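Local coordinates for Succinylglutamatedesuccinylase/aspartoacylase (Rhodobacter sphaeroides 2.4.1, PDB 3CDX), which probably hydrolyses carbon–nitrogen bonds in linear amides, as a member of the zinc-dependent succinylglutamate desuccinylase/aspartoacylase family, and here holds a calcium ion at its metal site, at residues S154-P159 / W218-I223; G276-T281 / F320-G325; G183-V188 / V226-R231. All blocks are in the same frame, centred on the assembly; numbering follows the deposited sequence.

Interaction 1: S154-P159 / W218-I223; sequences SYDSTP and WGRVNI
Asp156 OD1 accepts a nearly straight hydrogen bond from Arg220 NH1 at 2.9 Å and a weak one from the backbone N of Ser157. The other carboxylate oxygen, Asp156 OD2, takes Arg220 NH2 at 3.0 Å, completing an end-on, two-nitrogen salt bridge. It is not coplanar: the carboxylate and guanidinium planes stand 61° apart, and both nitrogens meet their oxygens from above the carboxylate plane. Arginine suits the place because its two terminal nitrogens can serve both oxygens at once. The chain bends at chi2 (82°), which turns CD aside; the guanidinium at its end lies between two groups of its own segment, with Trp218 CE3 3.6 Å above one face and Asn222 CB over the opposite one, both toward the rim. Asp156 also works through its methylene: CB lies 3.5 Å from the centroid of the five-membered ring of Trp218, squarely over the face, as a CH-pi contact. The main chain adds Trp218 N to Tyr155 O at 3.0 Å, while Trp218 NE1 is hydrogen-bonded to Ala322 O. Asn222 N-caps helix 223-239, its OD1 bound to Gly225 N. Trp218 and Arg220 also make reciprocal cation-pi contacts with Arg220 and Trp218 of the second subunit. Asp156 therefore probably offsets much of an arginine charge that would otherwise be costly in this buried interface.

Interaction 2: G276-T281 / F320-G325; sequences GLFEPT and FGAGPG
The ring of Phe278 meets the segment 320-325 at its edge: Ala322 CB lies near the ring plane, 3.7 Å from CD2, and water 1 also sits in plane at the rim. Ile297 and Val333 add further apolar contacts to this side chain. Phe278 belongs to strand 276-280, an inner strand of a four-stranded antiparallel sheet in which it runs between 293-298 and 326-327; the segment 320-325 takes in the end of strand 316-322 and the turn that leads to the short outer strand 326-327. The CG of Phe278 is anti to its backbone N (chi1 177°), and beyond it the ring's CD2 and CE2 touch the methyl of Ala322, a side chain small enough to fit against a ring edge. The backbone joins the two segments where the turn ends. Phe278 N donates to Gly325 O at 2.9 Å, and the same oxygen receives a CA-H...O contact from Leu277 CA at 3.5 Å. Water 1 lies 2.8 Å from both Phe278 O and Pro324 O and can bridge them, though it has more acceptors in reach than protons. Two glycines suit the tight path of the chain: a CB on Gly323 would collide with CD of Pro324, and one on Gly325 would press on Leu277 CD1. Outside the chain, Leu277 packs on Gln70 and Pro280 on Val221 of the second subunit. Leu277 CD1 itself rests 3.4 Å from Gly325 O.

Interaction 3: G183-V188 / V226-R231; sequences GAPHNV and VRIGKR
One hydrogen bond, from Arg231 NH2 to Gly183 O at 2.7 Å, carries the polar side of the contact. The donor lies in the carbonyl plane and the oxygen in the guanidinium plane, at its edge, although the bond is bent, with 136° at the hydrogen. Arginine suits the site because it is long enough to leave the helix and carries several donors: NH1 reaches Ala250 O. Gly183 O has a second donor in Gln251 NE2. An alanine in place of Arg231 would probably leave Ala250 O without this donor and Gly183 O with one fewer, weakening the tie between helix and turn. Gly183, the first residue to depart from helical geometry after helix 169-182, has positive phi, which a residue lacking CB adopts readily.

The apolar side belongs to Ile228, modelled in two conformers; its contacts hold for the one described and are less certain for that reason. CG2, anti to the backbone N, meets Ala184 CB at 3.8 Å. The side chains of Ile228 and Pro185 reach toward each other tip to tip, CD1 to CD, at a loose 4.2 Å. The branched isoleucine can thus address two small neighbours with separate methyls, and it also touches Phe182.

The contact sets one face of helix 223-239 against the turn that links helix 169-182 to strand 186-189, while Val226 and Lys230 pack on helix 68-79.

How the interactions relate
Interaction 1 is central, its centre 13 Å from that of each of the others; the centres of interactions 2 and 3 are about 24 Å apart, their nearest atoms about 7 Å. Strand 155-157 pairs with 316-322, so interactions 1 and 2 share a probable backbone hydrogen bond, Asp156 O to Gly321 N at 2.9 Å, and the rings of Tyr155 and Phe320 meet. Interactions 1 and 3 alternate along the chain, 226-231 following shortly after 218-223: Pro159 O packs 3.4 Å from Pro185 CD, and Val221 CG1 meets Val226 CG2. The calcium, held by His63, Glu66 and His149, is about 10 Å from the Tyr155 side chain, while interactions 2 and 3 lie away from that site.

Interaction 1: S154-P159 / W218-I223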
loop_
_atom_site.group_PDB
_atom_site.type_symbol
_atom_site.label_atom_id
_atom_site.label_comp_id
_atom_site.label_asym_id
_atom_site.label_seq_id
_atom_site.Cartn_x
_atom_site.Cartn_y
_atom_site.Cartn_z
ATOM N N SER A 154 7.982 20.527 -0.336
ATOM C CA SER A 154 9.351 20.450 0.196
ATOM C C SER A 154 9.849 21.688 1.001
ATOM O O SER A 154 10.560 21.560 2.016
ATOM C CB SER A 154 10.336 20.158 -0.958
ATOM O OG SER A 154 10.085 18.887 -1.553
ATOM N N TYR A 155 9.472 22.864 0.542
ATOM C CA TYR A 155 9.959 24.122 1.072
ATOM C C TYR A 155 8.941 25.195 0.753
ATOM O O TYR A 155 7.984 24.961 0.037
ATOM C CB TYR A 155 11.254 24.557 0.336
ATOM C CG TYR A 155 12.329 23.570 0.519
ATOM C CD1 TYR A 155 12.890 23.398 1.773
ATOM C CD2 TYR A 155 12.769 22.787 -0.538
ATOM C CE1 TYR A 155 13.858 22.460 2.003
ATOM C CE2 TYR A 155 13.756 21.833 -0.340
ATOM C CZ TYR A 155 14.292 21.667 0.957
ATOM O OH TYR A 155 15.276 20.739 1.228
ATOM N N ASP A 156 9.161 26.373 1.303
ATOM C CA ASP A 156 8.639 27.544 0.661
ATOM C C ASP A 156 9.792 28.157 -0.121
ATOM O O ASP A 156 10.978 27.877 0.145
ATOM C CB ASP A 156 8.057 28.549 1.657
ATOM C CG ASP A 156 7.044 29.490 1.001
ATOM O OD1 ASP A 156 6.660 29.236 -0.169
ATOM O OD2 ASP A 156 6.618 30.481 1.653
ATOM N N SER A 157 9.453 28.987 -1.088
ATOM C CA SER A 157 10.462 29.691 -1.835
ATOM C C SER A 157 9.976 31.120 -2.006
ATOM O O SER A 157 8.770 31.375 -2.110
ATOM C CB SER A 157 10.724 28.987 -3.175
ATOM O OG SER A 157 9.553 28.998 -3.992
ATOM N N THR A 158 10.904 32.070 -1.966
ATOM C CA THR A 158 10.517 33.444 -2.252
ATOM C C THR A 158 10.330 33.613 -3.761
ATOM O O THR A 158 11.145 33.092 -4.545
ATOM C CB THR A 158 11.504 34.482 -1.628
ATOM O OG1 THR A 158 10.959 35.793 -1.791
ATOM C CG2 THR A 158 12.846 34.418 -2.256
ATOM N N PRO A 159 9.220 34.263 -4.182
ATOM C CA PRO A 159 8.998 34.355 -5.638
ATOM C C PRO A 159 10.186 34.894 -6.459
ATOM O O PRO A 159 10.686 36.008 -6.236
ATOM C CB PRO A 159 7.752 35.217 -5.772
ATOM C CG PRO A 159 7.026 35.094 -4.342
ATOM C CD PRO A 159 8.130 34.864 -3.375
ATOM N N TRP A 218 5.064 25.277 0.360
ATOM C CA TRP A 218 4.331 25.008 1.604
ATOM C C TRP A 218 2.985 24.259 1.368
ATOM O O TRP A 218 2.015 24.414 2.155
ATOM C CB TRP A 218 4.098 26.309 2.377
ATOM C CG TRP A 218 5.207 26.689 3.340
ATOM C CD1 TRP A 218 6.315 25.946 3.674
ATOM C CD2 TRP A 218 5.271 27.882 4.123
ATOM N NE1 TRP A 218 7.065 26.613 4.625
ATOM C CE2 TRP A 218 6.448 27.800 4.919
ATOM C CE3 TRP A 218 4.450 29.012 4.237
ATOM C CZ2 TRP A 218 6.818 28.806 5.820
ATOM C CZ3 TRP A 218 4.822 30.017 5.140
ATOM C CH2 TRP A 218 5.987 29.906 5.917
ATOM N N GLY A 219 2.919 23.489 0.285
ATOM C CA GLY A 219 1.719 22.700 -0.031
ATOM C C GLY A 219 0.522 23.540 -0.472
ATOM O O GLY A 219 -0.546 22.983 -0.762
ATOM N N ARG A 220 0.713 24.873 -0.528
ATOM C CA ARG A 220 -0.375 25.823 -0.709
ATOM C C ARG A 220 -0.230 26.678 -1.974
ATOM O O ARG A 220 0.802 26.605 -2.668
ATOM C CB ARG A 220 -0.508 26.715 0.551
ATOM C CG ARG A 220 0.767 27.530 0.979
ATOM C CD ARG A 220 0.931 28.823 0.187
ATOM N NE ARG A 220 1.772 29.863 0.827
ATOM C CZ ARG A 220 3.090 30.016 0.615
ATOM N NH1 ARG A 220 3.790 29.172 -0.205
ATOM N NH2 ARG A 220 3.733 30.985 1.251
ATOM N N VAL A 221 -1.249 27.514 -2.240
ATOM C CA VAL A 221 -1.245 28.450 -3.348
ATOM C C VAL A 221 -0.812 29.834 -2.819
ATOM O O VAL A 221 -1.421 30.381 -1.872
ATOM C CB VAL A 221 -2.621 28.556 -4.044
ATOM C CG1 VAL A 221 -2.604 29.643 -5.135
ATOM C CG2 VAL A 221 -3.020 27.230 -4.697
ATOM N N ASN A 222 0.259 30.371 -3.413
ATOM C CA ASN A 222 0.866 31.637 -2.950
ATOM C C ASN A 222 0.252 32.752 -3.809
ATOM O O ASN A 222 0.416 32.769 -5.037
ATOM C CB ASN A 222 2.408 31.560 -3.094
ATOM C CG ASN A 222 3.132 32.808 -2.575
ATOM O OD1 ASN A 222 2.749 33.909 -2.891
ATOM N ND2 ASN A 222 4.197 32.617 -1.768
ATOM N N ILE A 223 -0.506 33.635 -3.165
ATOM C CA ILE A 223 -1.233 34.693 -3.870
ATOM C C ILE A 223 -0.280 35.604 -4.670
ATOM O O ILE A 223 -0.576 35.972 -5.816
ATOM C CB ILE A 223 -2.093 35.506 -2.871
ATOM C CG1 ILE A 223 -3.258 34.642 -2.332
ATOM C CG2 ILE A 223 -2.604 36.788 -3.496
ATOM C CD1 ILE A 223 -4.032 35.294 -1.152
#

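Interaction 2: G276-T281 / F320-G325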
loop_
_atom_site.group_PDB
_atom_site.type_symbol
_atom_site.label_atom_id
_atom_site.label_comp_id
_atom_site.label_asym_id
_atom_site.label_seq_id
_atom_site.Cartn_x
_atom_site.Cartn_y
_atom_site.Cartn_z
ATOM N N GLY A 276 14.307 15.274 13.026
ATOM C CA GLY A 276 13.509 15.746 14.139
ATOM C C GLY A 276 12.615 16.892 13.723
ATOM O O GLY A 276 12.375 17.083 12.544
ATOM N N LEU A 277 12.148 17.659 14.700
ATOM C CA LEU A 277 11.201 18.745 14.485
ATOM C C LEU A 277 11.964 20.072 14.398
ATOM O O LEU A 277 12.450 20.620 15.410
ATOM C CB LEU A 277 10.132 18.754 15.607
ATOM C CG LEU A 277 9.122 19.932 15.675
ATOM C CD1 LEU A 277 8.614 20.360 14.311
ATOM C CD2 LEU A 277 7.928 19.602 16.588
ATOM N N PHE A 278 12.063 20.578 13.182
ATOM C CA PHE A 278 12.813 21.789 12.948
ATOM C C PHE A 278 12.011 23.074 13.075
ATOM O O PHE A 278 11.047 23.294 12.343
ATOM C CB PHE A 278 13.543 21.744 11.607
ATOM C CG PHE A 278 14.283 23.014 11.293
ATOM C CD1 PHE A 278 15.508 23.274 11.894
ATOM C CD2 PHE A 278 13.736 23.958 10.422
ATOM C CE1 PHE A 278 16.198 24.474 11.635
ATOM C CE2 PHE A 278 14.410 25.155 10.141
ATOM C CZ PHE A 278 15.643 25.412 10.755
ATOM N N GLU A 279 12.472 23.934 13.990
ATOM C CA GLU A 279 11.893 25.246 14.270
ATOM C C GLU A 279 12.804 26.315 13.637
ATOM O O GLU A 279 13.965 26.485 14.096
ATOM C CB GLU A 279 11.823 25.489 15.793
ATOM C CG GLU A 279 11.317 26.890 16.154
ATOM C CD GLU A 279 11.597 27.272 17.589
ATOM O OE1 GLU A 279 11.938 26.405 18.385
ATOM O OE2 GLU A 279 11.433 28.433 17.931
ATOM N N PRO A 280 12.308 27.017 12.596
ATOM C CA PRO A 280 13.136 28.030 11.964
ATOM C C PRO A 280 13.119 29.364 12.720
ATOM O O PRO A 280 12.210 29.627 13.524
ATOM C CB PRO A 280 12.469 28.219 10.607
ATOM C CG PRO A 280 10.980 27.950 10.887
ATOM C CD PRO A 280 10.984 26.872 11.935
ATOM N N THR A 281 14.132 30.188 12.457
ATOM C CA THR A 281 14.185 31.553 12.936
ATOM C C THR A 281 13.757 32.558 11.892
ATOM O O THR A 281 13.410 33.673 12.252
ATOM C CB THR A 281 15.625 31.952 13.435
ATOM O OG1 THR A 281 16.576 31.730 12.401
ATOM C CG2 THR A 281 16.020 31.146 14.613
ATOM N N PHE A 320 15.032 29.462 -0.312
ATOM C CA PHE A 320 14.205 28.324 0.125
ATOM C C PHE A 320 14.239 28.222 1.632
ATOM O O PHE A 320 15.314 28.240 2.240
ATOM C CB PHE A 320 14.707 26.983 -0.435
ATOM C CG PHE A 320 14.285 26.698 -1.849
ATOM C CD1 PHE A 320 14.159 27.710 -2.781
ATOM C CD2 PHE A 320 14.019 25.371 -2.260
ATOM C CE1 PHE A 320 13.748 27.430 -4.107
ATOM C CE2 PHE A 320 13.598 25.094 -3.582
ATOM C CZ PHE A 320 13.482 26.130 -4.497
ATOM N N GLY A 321 13.059 28.060 2.223
ATOM C CA GLY A 321 12.921 27.915 3.669
ATOM C C GLY A 321 12.225 26.624 4.005
ATOM O O GLY A 321 11.431 26.109 3.189
ATOM N N ALA A 322 12.508 26.123 5.202
ATOM C CA ALA A 322 11.961 24.855 5.709
ATOM C C ALA A 322 10.482 24.642 5.327
ATOM O O ALA A 322 9.670 25.557 5.451
ATOM C CB ALA A 322 12.126 24.785 7.203
ATOM N N GLY A 323 10.165 23.438 4.853
ATOM C CA GLY A 323 8.796 23.036 4.495
ATOM C C GLY A 323 8.156 22.289 5.649
ATOM O O GLY A 323 7.601 22.930 6.560
ATOM N N PRO A 324 8.224 20.938 5.629
ATOM C CA PRO A 324 7.686 20.084 6.724
ATOM C C PRO A 324 8.274 20.445 8.085
ATOM O O PRO A 324 9.467 20.710 8.179
ATOM C CB PRO A 324 8.155 18.656 6.376
ATOM C CG PRO A 324 8.735 18.710 5.033
ATOM C CD PRO A 324 8.862 20.148 4.547
ATOM N N GLY A 325 7.447 20.429 9.131
ATOM C CA GLY A 325 7.975 20.504 10.490
ATOM C C GLY A 325 8.958 19.387 10.796
ATOM O O GLY A 325 10.070 19.629 11.286
HETATM O O HOH W 1 10.515 22.910 9.627
#

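Interaction 3: G183-V188 / V226-R231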
loop_
_atom_site.group_PDB
_atom_site.type_symbol
_atom_site.label_atom_id
_atom_site.label_comp_id
_atom_site.label_asym_id
_atom_site.label_seq_id
_atom_site.Cartn_x
_atom_site.Cartn_y
_atom_site.Cartn_z
ATOM N N GLY A 183 10.541 39.711 -14.541
ATOM C CA GLY A 183 10.307 40.713 -13.484
ATOM C C GLY A 183 9.819 40.192 -12.151
ATOM O O GLY A 183 8.933 40.805 -11.522
ATOM N N ALA A 184 10.391 39.071 -11.701
ATOM C CA ALA A 184 10.148 38.595 -10.339
ATOM C C ALA A 184 11.094 39.375 -9.412
ATOM O O ALA A 184 12.112 39.898 -9.869
ATOM C CB ALA A 184 10.380 37.100 -10.235
ATOM N N PRO A 185 10.773 39.467 -8.118
ATOM C CA PRO A 185 11.693 40.269 -7.280
ATOM C C PRO A 185 13.134 39.819 -7.365
ATOM O O PRO A 185 14.016 40.675 -7.303
ATOM C CB PRO A 185 11.156 40.072 -5.858
ATOM C CG PRO A 185 9.758 39.648 -6.015
ATOM C CD PRO A 185 9.603 38.975 -7.364
ATOM N N HIS A 186 13.371 38.497 -7.463
ATOM C CA HIS A 186 14.718 37.963 -7.569
ATOM C C HIS A 186 14.869 36.975 -8.705
ATOM O O HIS A 186 13.944 36.245 -9.020
ATOM C CB HIS A 186 15.129 37.247 -6.307
ATOM C CG HIS A 186 15.178 38.128 -5.109
ATOM N ND1 HIS A 186 14.141 38.209 -4.207
ATOM C CD2 HIS A 186 16.138 38.986 -4.674
ATOM C CE1 HIS A 186 14.462 39.087 -3.268
ATOM N NE2 HIS A 186 15.672 39.565 -3.527
ATOM N N ASN A 187 16.051 36.982 -9.319
ATOM C CA ASN A 187 16.439 35.992 -10.300
ATOM C C ASN A 187 17.631 35.329 -9.725
ATOM O O ASN A 187 18.567 36.029 -9.317
ATOM C CB ASN A 187 16.795 36.627 -11.641
ATOM C CG ASN A 187 17.338 35.617 -12.610
ATOM O OD1 ASN A 187 16.669 34.638 -12.913
ATOM N ND2 ASN A 187 18.541 35.854 -13.127
ATOM N N VAL A 188 17.587 33.998 -9.633
ATOM C CA VAL A 188 18.645 33.219 -9.016
ATOM C C VAL A 188 19.430 32.362 -10.033
ATOM O O VAL A 188 18.862 31.507 -10.709
ATOM C CB VAL A 188 18.084 32.301 -7.875
ATOM C CG1 VAL A 188 19.200 31.710 -7.065
ATOM C CG2 VAL A 188 17.131 33.091 -6.963
ATOM N N VAL A 226 1.143 33.708 -7.681
ATOM C CA VAL A 226 0.225 33.661 -8.815
ATOM C C VAL A 226 0.294 35.006 -9.575
ATOM O O VAL A 226 0.322 35.009 -10.805
ATOM C CB VAL A 226 -1.220 33.381 -8.349
ATOM C CG1 VAL A 226 -2.225 33.605 -9.470
ATOM C CG2 VAL A 226 -1.365 31.933 -7.756
ATOM N N ARG A 227 0.322 36.127 -8.845
ATOM C CA ARG A 227 0.376 37.453 -9.452
ATOM C C ARG A 227 1.693 37.635 -10.234
ATOM O O ARG A 227 1.675 38.056 -11.343
ATOM C CB ARG A 227 0.247 38.558 -8.382
ATOM C CG ARG A 227 0.164 40.017 -8.989
ATOM C CD ARG A 227 0.117 41.128 -7.898
ATOM N NE ARG A 227 1.336 41.112 -7.075
ATOM C CZ ARG A 227 2.509 41.644 -7.444
ATOM N NH1 ARG A 227 2.647 42.242 -8.622
ATOM N NH2 ARG A 227 3.551 41.577 -6.642
ATOM N N ILE A 228 2.817 37.280 -9.631
ATOM C CA ILE A 228 4.128 37.456 -10.265
ATOM C C ILE A 228 4.273 36.540 -11.484
ATOM O O ILE A 228 4.783 36.954 -12.533
ATOM C CB ILE A 228 5.259 37.299 -9.220
ATOM C CG1 ILE A 228 5.284 38.524 -8.285
ATOM C CG2 ILE A 228 6.633 36.999 -9.869
ATOM C CD1 ILE A 228 5.811 39.844 -8.909
ATOM N N GLY A 229 3.776 35.314 -11.365
ATOM C CA GLY A 229 3.777 34.379 -12.479
ATOM C C GLY A 229 2.894 34.775 -13.644
ATOM O O GLY A 229 3.318 34.695 -14.792
ATOM N N LYS A 230 1.669 35.204 -13.381
ATOM C CA LYS A 230 0.785 35.687 -14.443
ATOM C C LYS A 230 1.409 36.883 -15.204
ATOM O O LYS A 230 1.463 36.897 -16.450
ATOM C CB LYS A 230 -0.553 36.137 -13.866
ATOM C CG LYS A 230 -1.574 35.025 -13.495
ATOM C CD LYS A 230 -2.954 35.638 -13.086
ATOM C CE LYS A 230 -4.066 34.593 -13.120
ATOM N NZ LYS A 230 -5.461 35.102 -12.862
ATOM N N ARG A 231 1.861 37.896 -14.464
ATOM C CA ARG A 231 2.565 39.037 -15.091
ATOM C C ARG A 231 3.855 38.588 -15.825
ATOM O O ARG A 231 4.159 39.079 -16.889
ATOM C CB ARG A 231 2.859 40.120 -14.047
ATOM C CG ARG A 231 3.404 41.448 -14.622
ATOM C CD ARG A 231 3.786 42.439 -13.550
ATOM N NE ARG A 231 5.035 42.094 -12.892
ATOM C CZ ARG A 231 5.632 42.864 -11.986
ATOM N NH1 ARG A 231 5.104 44.029 -11.651
ATOM N NH2 ARG A 231 6.768 42.493 -11.447
#